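Local structure of DNA damage response protein Rtt109, putative (5ZB9) at residues V23-I28 and H55-S60; E70-G75 and A444-W449; G131-V136 and P326-S331; S201-F206 and L319-N324. The protein probably transfers the acetyl group of acetyl-CoA to a lysine of histone H3, in step with DNA replication and the response to DNA damage. All coordinates share one frame; numbering follows the deposited sequence.

Contact 1 of 4, residues V23-I28 and H55-S60; sequences VTIRHI and HFLAVS
His-27 and His-55 reach each other diagonally across two antiparallel strands, and their imidazoles meet rim to rim. His-27 carries CG anti to the backbone N (chi1 171°), while His-55 has CG anti to its carbonyl carbon (chi1 -66°). NE2 of His-27 lies at the edge of the other ring, 2.9 Å from ND1 of His-55, a hydrogen bond in which either nitrogen could be the donor; the ring planes are turned 37° apart. On the same face Leu-57 brings CD1 to 3.8 Å from CB of Ile-25, and Val-59 lies side by side with Ile-25, their CG2 methyls 4.2 Å apart. Helix 111-127 packs over this face, Phe-119 meeting the ring of His-27 edge to face.

The other face mixes oil and charge. Ile-28 and Phe-56 point the same way, CG1 to CB at 4.0 Å, beneath helices 421-432 and 439-457. Arg-26 stretches out from CG to NE, and its NH1 has a salt bridge to Glu-70 as well as a weak bond to a water. That water donates to Ala-58 O at 3.0 Å and to Ser-60 OG at 2.9 Å, and Ser-60 OG is also bonded to Glu-70. Three hydrogen-bonded pairs, Thr-24 with Ser-60, Arg-26 with Ala-58 and Ile-28 with Phe-56, supply the six backbone bonds that zip the strands.

One nitrogen of the buried imidazole pair must carry the proton and the other accept it, so the tautomers or charge states of the two histidines are probably coupled.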
# COMPACT_ATOMS: atom_id res chain seq x y z
N VAL A 23 17.51 -5.10 14.80
CA VAL A 23 17.63 -4.69 13.41
C VAL A 23 17.97 -3.21 13.33
O VAL A 23 17.87 -2.48 14.31
CB VAL A 23 16.32 -4.95 12.62
CG1 VAL A 23 15.98 -6.43 12.62
CG2 VAL A 23 15.18 -4.12 13.21
N THR A 24 18.38 -2.76 12.15
CA THR A 24 18.64 -1.35 11.91
C THR A 24 17.66 -0.87 10.85
O THR A 24 17.42 -1.56 9.87
CB THR A 24 20.09 -1.11 11.44
OG1 THR A 24 21.00 -1.58 12.45
CG2 THR A 24 20.35 0.36 11.17
N ILE A 25 17.09 0.32 11.05
CA ILE A 25 16.14 0.85 10.09
C ILE A 25 16.58 2.18 9.50
O ILE A 25 17.16 3.03 10.18
CB ILE A 25 14.73 1.01 10.72
CG1 ILE A 25 14.79 1.95 11.92
CG2 ILE A 25 14.19 -0.33 11.12
CD1 ILE A 25 13.44 2.38 12.40
N ARG A 26 16.29 2.35 8.21
CA ARG A 26 16.49 3.62 7.55
C ARG A 26 15.21 3.94 6.79
O ARG A 26 14.83 3.26 5.84
CB ARG A 26 17.71 3.59 6.63
CG ARG A 26 19.02 3.40 7.40
CD ARG A 26 20.25 3.26 6.50
NE ARG A 26 21.48 3.20 7.29
CZ ARG A 26 22.03 2.07 7.73
NH1 ARG A 26 21.49 0.90 7.44
NH2 ARG A 26 23.14 2.12 8.45
N HIS A 27 14.53 4.97 7.26
CA HIS A 27 13.30 5.42 6.68
C HIS A 27 13.57 6.74 5.95
O HIS A 27 13.90 7.74 6.58
CB HIS A 27 12.24 5.58 7.78
CG HIS A 27 10.98 6.24 7.33
ND1 HIS A 27 10.09 6.80 8.22
CD2 HIS A 27 10.45 6.43 6.10
CE1 HIS A 27 9.07 7.31 7.55
NE2 HIS A 27 9.27 7.10 6.26
N ILE A 28 13.48 6.74 4.63
CA ILE A 28 13.67 7.99 3.92
C ILE A 28 12.36 8.36 3.25
O ILE A 28 11.59 7.49 2.87
CB ILE A 28 14.83 7.92 2.90
CG1 ILE A 28 14.52 6.93 1.78
CG2 ILE A 28 16.14 7.54 3.59
CD1 ILE A 28 15.60 6.91 0.73
N HIS A 55 7.63 7.19 0.65
CA HIS A 55 8.27 6.63 1.84
C HIS A 55 8.96 5.33 1.51
O HIS A 55 8.40 4.47 0.84
CB HIS A 55 7.26 6.37 2.95
CG HIS A 55 6.64 7.61 3.51
ND1 HIS A 55 7.18 8.28 4.59
CD2 HIS A 55 5.53 8.29 3.16
CE1 HIS A 55 6.42 9.33 4.87
NE2 HIS A 55 5.42 9.36 4.02
N PHE A 56 10.19 5.18 2.00
CA PHE A 56 10.89 3.92 1.83
C PHE A 56 11.58 3.50 3.11
O PHE A 56 12.30 4.28 3.73
CB PHE A 56 11.92 4.03 0.70
CG PHE A 56 12.70 2.77 0.50
CD1 PHE A 56 12.11 1.67 -0.11
CD2 PHE A 56 14.01 2.68 0.91
CE1 PHE A 56 12.83 0.51 -0.28
CE2 PHE A 56 14.73 1.53 0.74
CZ PHE A 56 14.14 0.44 0.14
N LEU A 57 11.36 2.26 3.51
CA LEU A 57 11.98 1.72 4.70
C LEU A 57 12.88 0.56 4.33
O LEU A 57 12.42 -0.43 3.76
CB LEU A 57 10.93 1.25 5.71
CG LEU A 57 11.45 0.43 6.90
CD1 LEU A 57 12.33 1.28 7.82
CD2 LEU A 57 10.30 -0.19 7.69
N ALA A 58 14.17 0.70 4.63
CA ALA A 58 15.11 -0.41 4.50
C ALA A 58 15.44 -0.95 5.88
O ALA A 58 15.71 -0.19 6.82
CB ALA A 58 16.37 0.02 3.78
N VAL A 59 15.40 -2.26 6.01
CA VAL A 59 15.68 -2.90 7.28
C VAL A 59 16.87 -3.82 7.12
O VAL A 59 16.92 -4.62 6.19
CB VAL A 59 14.47 -3.69 7.81
CG1 VAL A 59 14.78 -4.27 9.19
CG2 VAL A 59 13.23 -2.78 7.87
N SER A 60 17.84 -3.68 8.01
CA SER A 60 19.04 -4.49 7.93
C SER A 60 19.36 -5.12 9.27
O SER A 60 18.82 -4.72 10.30
CB SER A 60 20.23 -3.65 7.43
OG SER A 60 20.38 -2.48 8.22
O HOH W 1 18.71 -0.27 7.26

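Contact 2 of 4, residues E70-G75 and A444-W449; sequences EVIIFG and ASTKAW
Thr-446 turns its hydroxyl from the helix toward the start of strand 71-82, where OG1 accepts the backbone N-H of Ile-72 at 2.9 Å. The bond is fairly straight, 163° at the hydrogen. OG1 is gripped twice: besides accepting from Ile-72 N, it is hydrogen-bonded to Ala-442 O, one turn back in the same helix. The methyl CG2, anti to the backbone N, packs beside it on Glu-70, 3.7 Å from CB.

Ile-72 can be followed outward over this threonine. Its CB lies 3.7 Å from Thr-446 OG1. The next atom, CG1, is set anti to the carbonyl carbon (chi1 -72°) and passes 3.6 Å from the same oxygen, with Thr-446 CG2 at 3.9 Å. The chain then runs extended, and the terminal CD1 reaches the six-membered part of the Trp-449 indole, 4.0 Å from CE3, the two side chains crossing at about a right angle. One isoleucine therefore spans nearly a full helical turn, from the threonine to the tryptophan three residues on.

Glu-70, its chain extended beyond CG, puts its carboxylate into salt bridges with Arg-26 and Arg-465.

Strand 71-75 runs across helix 444-449 at 92°, their axes 7.1 Å apart. Just past the contact, Ile-73 and Phe-74 both face Val-59 in a classic beta bulge. Helix 421-432 packs alongside, with Leu-431 touching both Ile-72 and Trp-449 and Ala-427 O taking the indole N-H, while strand 50-61 lies next in the sheet, Ala-58 against the tryptophan.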
# COMPACT_ATOMS: atom_id res chain seq x y z
N GLU A 70 26.56 -4.51 8.03
CA GLU A 70 25.12 -4.63 7.95
C GLU A 70 24.75 -5.37 6.67
O GLU A 70 25.44 -5.25 5.66
CB GLU A 70 24.45 -3.26 7.96
CG GLU A 70 24.46 -2.53 9.28
CD GLU A 70 23.75 -1.19 9.21
OE1 GLU A 70 22.77 -1.08 8.44
OE2 GLU A 70 24.19 -0.24 9.90
N VAL A 71 23.66 -6.13 6.70
CA VAL A 71 23.06 -6.56 5.44
C VAL A 71 21.55 -6.29 5.44
O VAL A 71 20.83 -6.65 6.37
CB VAL A 71 23.34 -8.06 5.14
CG1 VAL A 71 22.74 -8.98 6.19
CG2 VAL A 71 22.85 -8.41 3.75
N ILE A 72 21.10 -5.63 4.39
CA ILE A 72 19.68 -5.36 4.21
C ILE A 72 18.89 -6.66 4.07
O ILE A 72 19.26 -7.53 3.28
CB ILE A 72 19.44 -4.47 2.97
CG1 ILE A 72 19.90 -3.04 3.25
CG2 ILE A 72 17.98 -4.48 2.58
CD1 ILE A 72 19.85 -2.15 2.03
N ILE A 73 17.81 -6.79 4.82
CA ILE A 73 16.98 -7.98 4.73
C ILE A 73 15.61 -7.71 4.11
O ILE A 73 14.92 -8.64 3.69
CB ILE A 73 16.77 -8.63 6.10
CG1 ILE A 73 16.05 -7.66 7.04
CG2 ILE A 73 18.10 -9.09 6.67
CD1 ILE A 73 15.40 -8.33 8.22
N PHE A 74 15.21 -6.45 4.06
CA PHE A 74 13.86 -6.13 3.64
C PHE A 74 13.75 -4.68 3.19
O PHE A 74 14.37 -3.80 3.77
CB PHE A 74 12.87 -6.41 4.77
CG PHE A 74 11.42 -6.30 4.36
CD1 PHE A 74 10.87 -7.22 3.47
CD2 PHE A 74 10.61 -5.30 4.88
CE1 PHE A 74 9.53 -7.13 3.09
CE2 PHE A 74 9.28 -5.21 4.51
CZ PHE A 74 8.73 -6.12 3.62
N GLY A 75 12.95 -4.45 2.16
CA GLY A 75 12.70 -3.10 1.69
C GLY A 75 11.23 -2.93 1.35
O GLY A 75 10.63 -3.78 0.69
N ALA A 444 28.27 -5.63 1.07
CA ALA A 444 28.95 -4.50 0.45
C ALA A 444 27.94 -3.52 -0.13
O ALA A 444 28.12 -2.30 -0.04
CB ALA A 444 29.90 -4.99 -0.64
N SER A 445 26.88 -4.05 -0.73
CA SER A 445 25.85 -3.21 -1.31
C SER A 445 25.15 -2.39 -0.23
O SER A 445 24.83 -1.22 -0.43
CB SER A 445 24.83 -4.07 -2.07
OG SER A 445 25.43 -4.68 -3.20
N THR A 446 24.94 -3.02 0.93
CA THR A 446 24.30 -2.38 2.07
C THR A 446 25.11 -1.18 2.58
O THR A 446 24.58 -0.07 2.70
CB THR A 446 24.09 -3.38 3.22
OG1 THR A 446 23.16 -4.38 2.81
CG2 THR A 446 23.54 -2.67 4.45
N LYS A 447 26.39 -1.41 2.89
CA LYS A 447 27.28 -0.33 3.30
C LYS A 447 27.31 0.80 2.29
O LYS A 447 27.31 1.98 2.64
CB LYS A 447 28.69 -0.87 3.52
CG LYS A 447 29.73 0.21 3.80
CD LYS A 447 31.04 -0.40 4.24
CE LYS A 447 32.07 0.66 4.56
NZ LYS A 447 33.31 0.06 5.14
N ALA A 448 27.31 0.44 1.01
CA ALA A 448 27.36 1.42 -0.06
C ALA A 448 26.09 2.28 -0.10
O ALA A 448 26.17 3.50 -0.20
CB ALA A 448 27.58 0.73 -1.40
N TRP A 449 24.93 1.63 -0.04
CA TRP A 449 23.66 2.37 -0.08
C TRP A 449 23.49 3.26 1.16
O TRP A 449 22.98 4.37 1.07
CB TRP A 449 22.48 1.41 -0.22
CG TRP A 449 21.15 2.13 -0.31
CD1 TRP A 449 20.63 2.77 -1.40
CD2 TRP A 449 20.17 2.27 0.73
NE1 TRP A 449 19.40 3.31 -1.10
CE2 TRP A 449 19.10 3.01 0.20
CE3 TRP A 449 20.10 1.84 2.06
CZ2 TRP A 449 17.97 3.34 0.96
CZ3 TRP A 449 18.98 2.17 2.81
CH2 TRP A 449 17.93 2.91 2.25

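Contact 3 of 4, residues G131-V136 and P326-S331; sequences GVRLMV and PGLVNS
Leu-328 pushes its CD2 methyl into the backbone where strand 133-140 takes shape, and that one methyl makes the tight part of the contact. CD2 lies 3.7 Å from the carbonyl O of Gly-131, 3.8 Å from the backbone N of Arg-133 and 4.1 Å from CB of Arg-133. It also lies, more loosely, over one face of the Arg-133 guanidinium.

Arg-133 leaves the strand with CG anti to the backbone N and then bends at chi3 (-81°), which sets NE apart from a straight run. Val-329 O lies in the guanidinium plane at its edge, 3.5 Å from NH2, rather far away. Firmer holds come from beyond the two segments: NE is hydrogen-bonded to Asn-324 OD1 and NH2 to Val-332 O.

Away from the leucine the packing thins out. Gly-131 and Gly-327 approach at 6.0 Å between CA atoms, and both, like Pro-326, are exposed to solvent; each glycine has a positive phi (74° and 98°), and at Gly-327 a CB would be jammed against the carbonyl O of the preceding residue. The irregular segment 326-331, which follows strand 317-324, is thus joined to the neighbouring strand by a patch at Leu-328 and Arg-133, while Val-329 turns its side chain onto helix 193-198.

With a carbon over its face and oxygens round its edge, the guanidinium has its position and orientation fixed by complementary apolar and polar partners, and its charge is probably offset by the dipoles of carbonyl and amide oxygens.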
# COMPACT_ATOMS: atom_id res chain seq x y z
N GLY A 131 -11.78 13.84 10.31
CA GLY A 131 -12.92 13.88 9.41
C GLY A 131 -12.66 13.41 7.98
O GLY A 131 -13.59 13.36 7.17
N VAL A 132 -11.42 13.06 7.66
CA VAL A 132 -11.08 12.63 6.30
C VAL A 132 -10.85 11.12 6.20
O VAL A 132 -10.00 10.56 6.89
CB VAL A 132 -9.82 13.35 5.79
CG1 VAL A 132 -9.42 12.82 4.41
CG2 VAL A 132 -10.06 14.85 5.75
N ARG A 133 -11.63 10.48 5.33
CA ARG A 133 -11.47 9.05 5.06
C ARG A 133 -10.03 8.70 4.66
O ARG A 133 -9.40 9.43 3.89
CB ARG A 133 -12.45 8.62 3.96
CG ARG A 133 -12.47 7.14 3.67
CD ARG A 133 -13.63 6.75 2.77
NE ARG A 133 -14.88 6.62 3.52
CZ ARG A 133 -16.00 7.27 3.22
NH1 ARG A 133 -16.03 8.10 2.19
NH2 ARG A 133 -17.08 7.09 3.96
N LEU A 134 -9.52 7.60 5.20
CA LEU A 134 -8.18 7.12 4.87
C LEU A 134 -8.22 5.68 4.36
O LEU A 134 -8.92 4.82 4.91
CB LEU A 134 -7.25 7.22 6.08
CG LEU A 134 -5.78 6.85 5.82
CD1 LEU A 134 -4.88 7.72 6.67
CD2 LEU A 134 -5.49 5.37 6.09
N MET A 135 -7.44 5.41 3.32
CA MET A 135 -7.41 4.09 2.71
C MET A 135 -5.99 3.51 2.64
O MET A 135 -5.04 4.21 2.28
CB MET A 135 -8.00 4.15 1.30
CG MET A 135 -7.87 2.87 0.53
SD MET A 135 -8.80 2.89 -1.01
CE MET A 135 -7.73 3.87 -2.06
N VAL A 136 -5.85 2.24 3.01
CA VAL A 136 -4.63 1.51 2.74
C VAL A 136 -4.90 0.55 1.60
O VAL A 136 -5.89 -0.17 1.61
CB VAL A 136 -4.12 0.72 3.97
CG1 VAL A 136 -2.84 -0.03 3.62
CG2 VAL A 136 -3.88 1.66 5.13
N PRO A 326 -13.58 9.22 13.40
CA PRO A 326 -14.76 9.68 14.15
C PRO A 326 -15.46 10.85 13.46
O PRO A 326 -14.80 11.81 13.05
CB PRO A 326 -14.17 10.09 15.50
CG PRO A 326 -12.93 9.28 15.64
CD PRO A 326 -12.37 9.19 14.25
N GLY A 327 -16.77 10.76 13.33
CA GLY A 327 -17.54 11.77 12.64
C GLY A 327 -17.81 11.34 11.22
O GLY A 327 -18.22 12.13 10.37
N LEU A 328 -17.58 10.06 10.97
CA LEU A 328 -17.74 9.49 9.63
C LEU A 328 -18.07 8.01 9.76
O LEU A 328 -17.40 7.27 10.47
CB LEU A 328 -16.45 9.70 8.81
CG LEU A 328 -16.56 9.99 7.31
CD1 LEU A 328 -17.34 11.27 7.05
CD2 LEU A 328 -15.17 10.07 6.68
N VAL A 329 -19.15 7.59 9.09
CA VAL A 329 -19.52 6.18 9.02
C VAL A 329 -19.37 5.72 7.58
O VAL A 329 -19.21 6.54 6.68
CB VAL A 329 -20.95 5.93 9.52
CG1 VAL A 329 -21.07 6.25 11.00
CG2 VAL A 329 -21.94 6.76 8.71
N ASN A 330 -19.43 4.40 7.36
CA ASN A 330 -19.23 3.87 6.02
C ASN A 330 -20.43 4.07 5.08
O ASN A 330 -20.39 3.68 3.92
CB ASN A 330 -18.87 2.38 6.09
CG ASN A 330 -20.03 1.51 6.55
OD1 ASN A 330 -20.90 1.96 7.30
ND2 ASN A 330 -20.03 0.26 6.11
N SER A 331 -21.50 4.70 5.59
CA SER A 331 -22.68 5.00 4.78
C SER A 331 -22.59 6.39 4.15
O SER A 331 -23.29 6.69 3.18
CB SER A 331 -23.95 4.88 5.62
OG SER A 331 -24.14 6.02 6.46

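Contact 4 of 4, residues S201-F206 and L319-N324; sequences SSATAF and LWLVIN
Phe-206 and Trp-320 both set CG anti to the carbonyl carbon, at chi1 -60° and -50°, and the rings go on to different neighbours. The phenyl reaches across to Val-322, CE1 4.0 Å from CG2, with Trp-320 O at its edge. The indole offers CE3 to CB of Phe-206 at 3.9 Å. Leu-319 places CG anti to the backbone N, and its CD1 comes to 3.2 Å from Phe-206 O.

These are antiparallel strands, their axes 4.6 Å apart, on the margin of the mixed sheet at the core of the acetyltransferase fold, a fold of the kind known from p300. Strand 317-324 lies between 133-140 and 202-208, and the latter is flanked in turn by 235-236. Two backbone bonds join each of the pairs Ser-202 with Asn-324, Thr-204 with Val-322 and Phe-206 with Trp-320; the shortest, Asn-324 N to Ser-202 O, is 2.6 Å.

On one face the small side chains of Ala-203 and Ala-205 meet larger ones across the pair: Ala-203 CB approaches Ile-323 CG1 at 3.8 Å, and Leu-321 CD1 lies 4.2 Å from the CB of Ala-205. Helix 162-177 packs here through Ile-176 and Leu-177.

The opposite face is polar at one end. Glu-183 takes hydrogen bonds from Ser-202 OG and Asn-324 ND2 on one oxygen and Thr-204 OG1 on the other, while Asn-324 OD1 turns to Arg-133. At the far end Trp-320 NE1 is hydrogen-bonded to the acetyl oxygen OH of the acetylated Lys-264, and Tyr-239 meets the indole edge to face.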
# COMPACT_ATOMS: atom_id res chain seq x y z
N SER A 201 -13.48 5.54 15.63
CA SER A 201 -12.78 5.21 14.38
C SER A 201 -13.10 3.78 13.96
O SER A 201 -12.91 2.83 14.74
CB SER A 201 -11.28 5.40 14.55
OG SER A 201 -10.78 6.32 13.60
N SER A 202 -13.60 3.62 12.74
CA SER A 202 -14.02 2.30 12.27
C SER A 202 -13.41 1.93 10.93
O SER A 202 -12.89 2.79 10.21
CB SER A 202 -15.55 2.23 12.19
OG SER A 202 -16.05 3.21 11.32
N ALA A 203 -13.48 0.64 10.58
CA ALA A 203 -12.83 0.15 9.37
C ALA A 203 -13.35 -1.19 8.89
O ALA A 203 -13.80 -2.03 9.68
CB ALA A 203 -11.32 0.06 9.59
N THR A 204 -13.25 -1.39 7.57
CA THR A 204 -13.54 -2.67 6.93
C THR A 204 -12.46 -2.94 5.89
O THR A 204 -11.92 -1.99 5.29
CB THR A 204 -14.95 -2.69 6.27
OG1 THR A 204 -15.94 -2.34 7.25
CG2 THR A 204 -15.30 -4.07 5.69
N ALA A 205 -12.12 -4.21 5.67
CA ALA A 205 -11.16 -4.59 4.64
C ALA A 205 -11.88 -5.20 3.45
O ALA A 205 -12.78 -6.04 3.62
CB ALA A 205 -10.13 -5.56 5.21
N PHE A 206 -11.48 -4.79 2.25
CA PHE A 206 -12.11 -5.27 1.02
C PHE A 206 -11.09 -5.98 0.14
O PHE A 206 -9.97 -5.48 -0.06
CB PHE A 206 -12.74 -4.11 0.24
CG PHE A 206 -13.82 -3.37 1.01
CD1 PHE A 206 -13.49 -2.36 1.90
CD2 PHE A 206 -15.16 -3.68 0.82
CE1 PHE A 206 -14.47 -1.68 2.60
CE2 PHE A 206 -16.16 -3.01 1.52
CZ PHE A 206 -15.82 -2.01 2.41
N LEU A 319 -6.46 -5.19 -2.69
CA LEU A 319 -6.87 -4.99 -1.31
C LEU A 319 -7.09 -3.51 -0.98
O LEU A 319 -6.26 -2.66 -1.30
CB LEU A 319 -5.82 -5.60 -0.39
CG LEU A 319 -6.16 -5.68 1.08
CD1 LEU A 319 -7.33 -6.62 1.24
CD2 LEU A 319 -4.99 -6.23 1.84
N TRP A 320 -8.21 -3.21 -0.34
CA TRP A 320 -8.48 -1.87 0.15
C TRP A 320 -8.91 -1.96 1.60
O TRP A 320 -9.92 -2.59 1.92
CB TRP A 320 -9.55 -1.15 -0.68
CG TRP A 320 -9.29 -1.21 -2.15
CD1 TRP A 320 -8.53 -0.34 -2.88
CD2 TRP A 320 -9.77 -2.20 -3.06
NE1 TRP A 320 -8.52 -0.72 -4.19
CE2 TRP A 320 -9.27 -1.86 -4.34
CE3 TRP A 320 -10.57 -3.33 -2.93
CZ2 TRP A 320 -9.54 -2.62 -5.48
CZ3 TRP A 320 -10.85 -4.09 -4.07
CH2 TRP A 320 -10.33 -3.72 -5.32
N LEU A 321 -8.13 -1.35 2.49
CA LEU A 321 -8.55 -1.19 3.86
C LEU A 321 -9.10 0.22 4.01
O LEU A 321 -8.36 1.19 3.87
CB LEU A 321 -7.39 -1.43 4.83
CG LEU A 321 -7.67 -1.05 6.28
CD1 LEU A 321 -8.77 -1.94 6.88
CD2 LEU A 321 -6.40 -1.11 7.10
N VAL A 322 -10.40 0.33 4.26
CA VAL A 322 -11.01 1.66 4.33
C VAL A 322 -11.34 2.03 5.78
O VAL A 322 -12.14 1.36 6.45
CB VAL A 322 -12.29 1.75 3.48
CG1 VAL A 322 -12.89 3.15 3.56
CG2 VAL A 322 -11.99 1.39 2.03
N ILE A 323 -10.71 3.11 6.24
CA ILE A 323 -10.84 3.57 7.62
C ILE A 323 -11.68 4.84 7.71
O ILE A 323 -11.36 5.86 7.10
CB ILE A 323 -9.45 3.84 8.24
CG1 ILE A 323 -8.65 2.53 8.33
CG2 ILE A 323 -9.59 4.51 9.61
CD1 ILE A 323 -7.19 2.72 8.67
N ASN A 324 -12.77 4.77 8.47
CA ASN A 324 -13.62 5.94 8.66
C ASN A 324 -13.42 6.51 10.05
O ASN A 324 -13.80 5.89 11.04
CB ASN A 324 -15.09 5.58 8.42
CG ASN A 324 -15.35 5.16 6.99
OD1 ASN A 324 -15.28 5.97 6.07
ND2 ASN A 324 -15.64 3.88 6.78

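In the fold
All four contacts hang on one mixed sheet, in two clusters. Contacts 1 and 2, with centres about 10 Å apart, join directly: Arg-26 NH1 reaches Glu-70 OE1 at 2.6 Å, and Ala-58 packs on Trp-449. Contacts 3 and 4, with centres about 9 Å apart, share strand neighbours and the 2.7 Å bond from Arg-133 NE to Asn-324 OD1. The clusters are well separated, contacts 1 and 4 being about 26 Å apart between centres, on opposite sides of the chain's centre. CoA-binding residues, without bound ligand here, come near both: Leu-112 is about 7 Å from Val-59 and Trp-168 about 9 Å from Leu-319, side chain to side chain. Contact 3 lies away from these sites.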